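Kcn28 (Kitasatospora, PDB 6J31) is a protein of the GT-B fold, built from two Rossmann-like domains and related in its C-terminal part to the erythromycin biosynthesis protein CIII family. Local coordinates at residues A231-G236 with W259-Q264; V298-G303 with P317-P322. All blocks are in the same frame, centred on the assembly; numbering follows the deposited sequence.

Overall arrangement
Both contacts lie in the six-stranded parallel sheet of the C-terminal Rossmann-like domain, whose strand order is 3-2-1-4-5-6. Contact 1 pairs strand 229-234 with 259-264, and contact 2 pairs 298-301 with 318-320; their centres are about 10 Å apart. Strands 229-234 and 298-301 are neighbours, so the two pairs form one continuous run of four strands. Probable hydrogen bonds tie them at the seam, from Val300 N to Leu232 O and from Ser234 N to Val300 O, each 2.8 Å. Beyond the strand ends Leu235 packs on His302. The His302 side chain is about 13 Å from the bound (2E,2'E)-3,3'-(1,2-phenylene)di(prop-2-enoic acid); the pocket residues, among them Asn325 just past 317-322, lie outside both contacts.

Contact 1: residues A231-G236 with W259-Q264; sequences ALVSLG and WHLVLQ
Val233 spreads its two methyls over two leucines of the neighbouring strand. CG1 meets Leu263 CD1 at 3.6 Å, and the two side chains run alongside each other off the same face. The other branch, CG2, crosses Leu261 obliquely and touches its CD1, also at 3.6 Å. Further back on this face Ala231 puts its CB against the rim of the Trp259 indole, near the ring plane, 3.6 Å from Trp259 CZ3. Trp259 gets there because CG is anti to its carbonyl carbon (chi1 -86°), which lets the six-membered ring reach the adjoining strand.

The two strands are parallel, 17° apart in direction, and belong to the beta-alpha-beta unit of strand 229-234, helix 243-253 and strand 259-264 in this Rossmann-like domain. The helix covers the face just described: Phe253 lies on Ala231 and Leu261, while Tyr246 and Val250 lie on Leu263. Four nearly straight backbone bonds hold the register, from Ala231 N to His260 O, Val262 N to Ala231 O, Val233 N to Val262 O and Gln264 N to Val233 O.

On the reverse face Leu232 CD1 reaches across to Val262 CG1 at 3.7 Å and touches Val262 O from beyond and above the carbonyl plane, at 3.3 Å. Towards the C-terminal ends, Gln264 bends at chi2 (-131°) and brings its amide beside Ser234; NE2 is 2.9 Å from Ser234 OG, but the angle is too poor for a hydrogen bond. That hydroxyl has a weak bond to Gln289 instead, whereas His260 NE2 bonds Glu282.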
# COMPACT_ATOMS: atom_id res chain seq x y z
N ALA A 231 22.72 3.67 -6.11
CA ALA A 231 21.40 3.47 -6.70
C ALA A 231 20.81 2.17 -6.18
O ALA A 231 21.51 1.16 -6.07
CB ALA A 231 21.48 3.42 -8.22
N LEU A 232 19.52 2.19 -5.87
CA LEU A 232 18.78 1.00 -5.47
C LEU A 232 17.70 0.72 -6.50
O LEU A 232 16.90 1.61 -6.81
CB LEU A 232 18.17 1.15 -4.08
CG LEU A 232 17.17 0.05 -3.70
CD1 LEU A 232 17.86 -1.31 -3.60
CD2 LEU A 232 16.44 0.38 -2.41
N VAL A 233 17.68 -0.50 -7.03
CA VAL A 233 16.65 -0.94 -7.96
C VAL A 233 15.85 -2.02 -7.25
O VAL A 233 16.37 -3.10 -6.94
CB VAL A 233 17.24 -1.47 -9.27
CG1 VAL A 233 16.12 -2.01 -10.17
CG2 VAL A 233 18.02 -0.38 -9.98
N SER A 234 14.57 -1.74 -6.98
CA SER A 234 13.72 -2.67 -6.25
C SER A 234 12.29 -2.49 -6.75
O SER A 234 11.62 -1.53 -6.37
CB SER A 234 13.82 -2.45 -4.75
OG SER A 234 13.23 -3.52 -4.04
N LEU A 235 11.84 -3.42 -7.59
CA LEU A 235 10.46 -3.39 -8.05
C LEU A 235 9.63 -4.26 -7.11
O LEU A 235 9.22 -5.38 -7.43
CB LEU A 235 10.39 -3.88 -9.49
CG LEU A 235 11.40 -3.29 -10.47
CD1 LEU A 235 11.18 -3.85 -11.86
CD2 LEU A 235 11.32 -1.77 -10.49
N GLY A 236 9.39 -3.72 -5.92
CA GLY A 236 8.82 -4.51 -4.84
C GLY A 236 7.33 -4.71 -4.89
O GLY A 236 6.64 -4.46 -3.89
N TRP A 259 29.43 5.06 -9.31
CA TRP A 259 28.10 4.66 -8.88
C TRP A 259 28.17 3.22 -8.40
O TRP A 259 28.90 2.41 -8.97
CB TRP A 259 27.08 4.77 -10.01
CG TRP A 259 26.46 6.12 -10.20
CD1 TRP A 259 26.99 7.19 -10.86
CD2 TRP A 259 25.17 6.54 -9.74
NE1 TRP A 259 26.12 8.25 -10.83
CE2 TRP A 259 24.99 7.87 -10.14
CE3 TRP A 259 24.15 5.91 -9.01
CZ2 TRP A 259 23.83 8.59 -9.85
CZ3 TRP A 259 23.00 6.63 -8.72
CH2 TRP A 259 22.86 7.95 -9.14
N HIS A 260 27.41 2.91 -7.35
CA HIS A 260 27.25 1.53 -6.92
C HIS A 260 25.78 1.16 -6.99
O HIS A 260 24.93 1.86 -6.44
CB HIS A 260 27.78 1.29 -5.51
CG HIS A 260 27.80 -0.15 -5.12
ND1 HIS A 260 28.78 -1.02 -5.54
CD2 HIS A 260 26.94 -0.89 -4.37
CE1 HIS A 260 28.53 -2.23 -5.06
NE2 HIS A 260 27.42 -2.17 -4.35
N LEU A 261 25.49 0.06 -7.68
CA LEU A 261 24.13 -0.41 -7.88
C LEU A 261 23.82 -1.53 -6.90
O LEU A 261 24.57 -2.50 -6.80
CB LEU A 261 23.94 -0.90 -9.32
CG LEU A 261 22.77 -1.84 -9.61
CD1 LEU A 261 21.45 -1.18 -9.30
CD2 LEU A 261 22.82 -2.28 -11.06
N VAL A 262 22.71 -1.38 -6.17
CA VAL A 262 22.15 -2.44 -5.34
C VAL A 262 20.89 -2.91 -6.04
O VAL A 262 19.88 -2.20 -6.07
CB VAL A 262 21.84 -1.95 -3.91
CG1 VAL A 262 21.12 -3.05 -3.13
CG2 VAL A 262 23.10 -1.50 -3.20
N LEU A 263 20.95 -4.10 -6.61
CA LEU A 263 19.89 -4.62 -7.47
C LEU A 263 19.14 -5.70 -6.70
O LEU A 263 19.68 -6.79 -6.47
CB LEU A 263 20.48 -5.16 -8.77
CG LEU A 263 19.53 -5.77 -9.80
CD1 LEU A 263 18.27 -4.94 -9.93
CD2 LEU A 263 20.23 -5.89 -11.15
N GLN A 264 17.90 -5.41 -6.33
CA GLN A 264 17.05 -6.36 -5.63
C GLN A 264 16.14 -7.00 -6.67
O GLN A 264 15.28 -6.33 -7.25
CB GLN A 264 16.26 -5.69 -4.51
CG GLN A 264 15.70 -6.66 -3.49
CD GLN A 264 14.23 -6.45 -3.21
OE1 GLN A 264 13.83 -6.31 -2.05
NE2 GLN A 264 13.42 -6.43 -4.26

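Contact 2: residues V298-G303 with P317-P322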
# COMPACT_ATOMS: atom_id res chain seq x y z
N VAL A 298 19.46 7.49 -5.75
CA VAL A 298 18.29 7.32 -6.60
C VAL A 298 17.66 5.97 -6.28
O VAL A 298 18.34 5.06 -5.80
CB VAL A 298 18.63 7.45 -8.11
CG1 VAL A 298 19.32 6.21 -8.60
CG2 VAL A 298 17.36 7.70 -8.92
N PHE A 299 16.36 5.87 -6.52
CA PHE A 299 15.58 4.68 -6.18
C PHE A 299 14.69 4.34 -7.36
O PHE A 299 13.87 5.17 -7.78
CB PHE A 299 14.75 4.95 -4.91
CG PHE A 299 13.88 3.80 -4.48
CD1 PHE A 299 14.20 2.49 -4.80
CD2 PHE A 299 12.74 4.04 -3.73
CE1 PHE A 299 13.39 1.45 -4.38
CE2 PHE A 299 11.93 3.01 -3.31
CZ PHE A 299 12.25 1.71 -3.64
N VAL A 300 14.86 3.15 -7.92
CA VAL A 300 14.05 2.68 -9.04
C VAL A 300 13.03 1.68 -8.51
O VAL A 300 13.40 0.62 -7.99
CB VAL A 300 14.90 2.06 -10.15
CG1 VAL A 300 14.03 1.71 -11.35
CG2 VAL A 300 16.04 2.99 -10.55
N THR A 301 11.74 2.01 -8.64
CA THR A 301 10.66 1.22 -8.06
C THR A 301 9.51 1.14 -9.05
O THR A 301 9.45 1.90 -10.02
CB THR A 301 10.18 1.82 -6.73
OG1 THR A 301 9.02 1.11 -6.26
CG2 THR A 301 9.82 3.29 -6.91
N HIS A 302 8.58 0.20 -8.80
CA HIS A 302 7.36 0.14 -9.60
C HIS A 302 6.45 1.34 -9.36
O HIS A 302 5.60 1.64 -10.21
CB HIS A 302 6.55 -1.13 -9.31
CG HIS A 302 6.95 -2.32 -10.13
ND1 HIS A 302 7.14 -2.26 -11.49
CD2 HIS A 302 7.14 -3.61 -9.78
CE1 HIS A 302 7.46 -3.46 -11.94
NE2 HIS A 302 7.47 -4.30 -10.92
N GLY A 303 6.58 2.02 -8.22
CA GLY A 303 5.63 3.05 -7.85
C GLY A 303 4.52 2.61 -6.93
O GLY A 303 3.49 3.29 -6.85
N PRO A 317 15.32 10.63 -4.70
CA PRO A 317 14.54 10.75 -5.93
C PRO A 317 14.29 9.39 -6.56
O PRO A 317 15.05 8.44 -6.36
CB PRO A 317 15.41 11.64 -6.82
CG PRO A 317 16.78 11.46 -6.31
CD PRO A 317 16.67 11.21 -4.83
N MET A 318 13.21 9.31 -7.33
CA MET A 318 12.73 8.02 -7.80
C MET A 318 12.57 7.99 -9.31
O MET A 318 12.13 8.97 -9.93
CB MET A 318 11.41 7.65 -7.12
CG MET A 318 11.58 7.36 -5.63
SD MET A 318 10.05 7.19 -4.70
CE MET A 318 9.73 8.91 -4.28
N VAL A 319 12.93 6.86 -9.91
CA VAL A 319 12.56 6.51 -11.27
C VAL A 319 11.45 5.47 -11.17
O VAL A 319 11.65 4.39 -10.60
CB VAL A 319 13.76 5.97 -12.07
CG1 VAL A 319 13.31 5.50 -13.44
CG2 VAL A 319 14.83 7.04 -12.20
N VAL A 320 10.27 5.81 -11.68
CA VAL A 320 9.06 5.02 -11.45
C VAL A 320 8.70 4.29 -12.73
O VAL A 320 8.69 4.88 -13.82
CB VAL A 320 7.90 5.91 -10.98
CG1 VAL A 320 6.70 5.06 -10.61
CG2 VAL A 320 8.34 6.77 -9.81
N ALA A 321 8.39 2.99 -12.60
CA ALA A 321 7.98 2.14 -13.72
C ALA A 321 6.63 1.53 -13.37
O ALA A 321 6.55 0.36 -12.94
CB ALA A 321 9.02 1.05 -14.00
N PRO A 322 5.54 2.27 -13.54
CA PRO A 322 4.23 1.79 -13.09
C PRO A 322 3.75 0.61 -13.92
O PRO A 322 4.01 0.51 -15.13
CB PRO A 322 3.32 3.00 -13.28
CG PRO A 322 3.97 3.76 -14.40
CD PRO A 322 5.45 3.60 -14.18
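His302 turns the edge of its imidazole to the backbone of Ala321: ND1 donates to Ala321 O at 3.1 Å, with an N-H...O angle of 168° and the acceptor in the ring plane. This bond helps fix the ring's rotation just past the strand ends. Where the chain turns away, Val320 CG1 packs on Gly303 CA at 3.6 Å and touches the His302 carbonyl oxygen. Gly303 has no side chain to keep that methyl off, and its positive phi (96°) suits glycine. Thr301 OG1 further holds the turn, accepting from Gly303 N at 3.3 Å, an ST turn.

Within the strands, Phe299 and Met318 stand as neighbours on one face. Met318 CG, anti to its carbonyl carbon (chi1 -69°), lies 4.0 Å from Phe299 CD2, and SD makes an oblique Met-aromatic contact, 5.4 Å from the ring centroid. Thr301 CB sits 3.7 Å above the Phe299 ring plane, offset toward its rim. On the other face Val300 CG2 rests on Val319 CB at 4.0 Å.

Helix 305-314 joins these two parallel strands, making a beta-alpha-beta unit of the Rossmann-like domain. The strands' register comes from backbone bonds from Phe299 N to Pro317 O, Val319 N to Phe299 O, Thr301 N to Val319 O and Ala321 N to Thr301 O.

Outside this shell, helix 350-362 covers the side of Val319 with Ala356 and Leu360, and sets Val357 on Val298. Helix 327-336 packs Ala331 and Val334 on Val320, while at the turn its Gln327 touches His302 and its Asn330 ND2 bonds the carbonyl of Gly303.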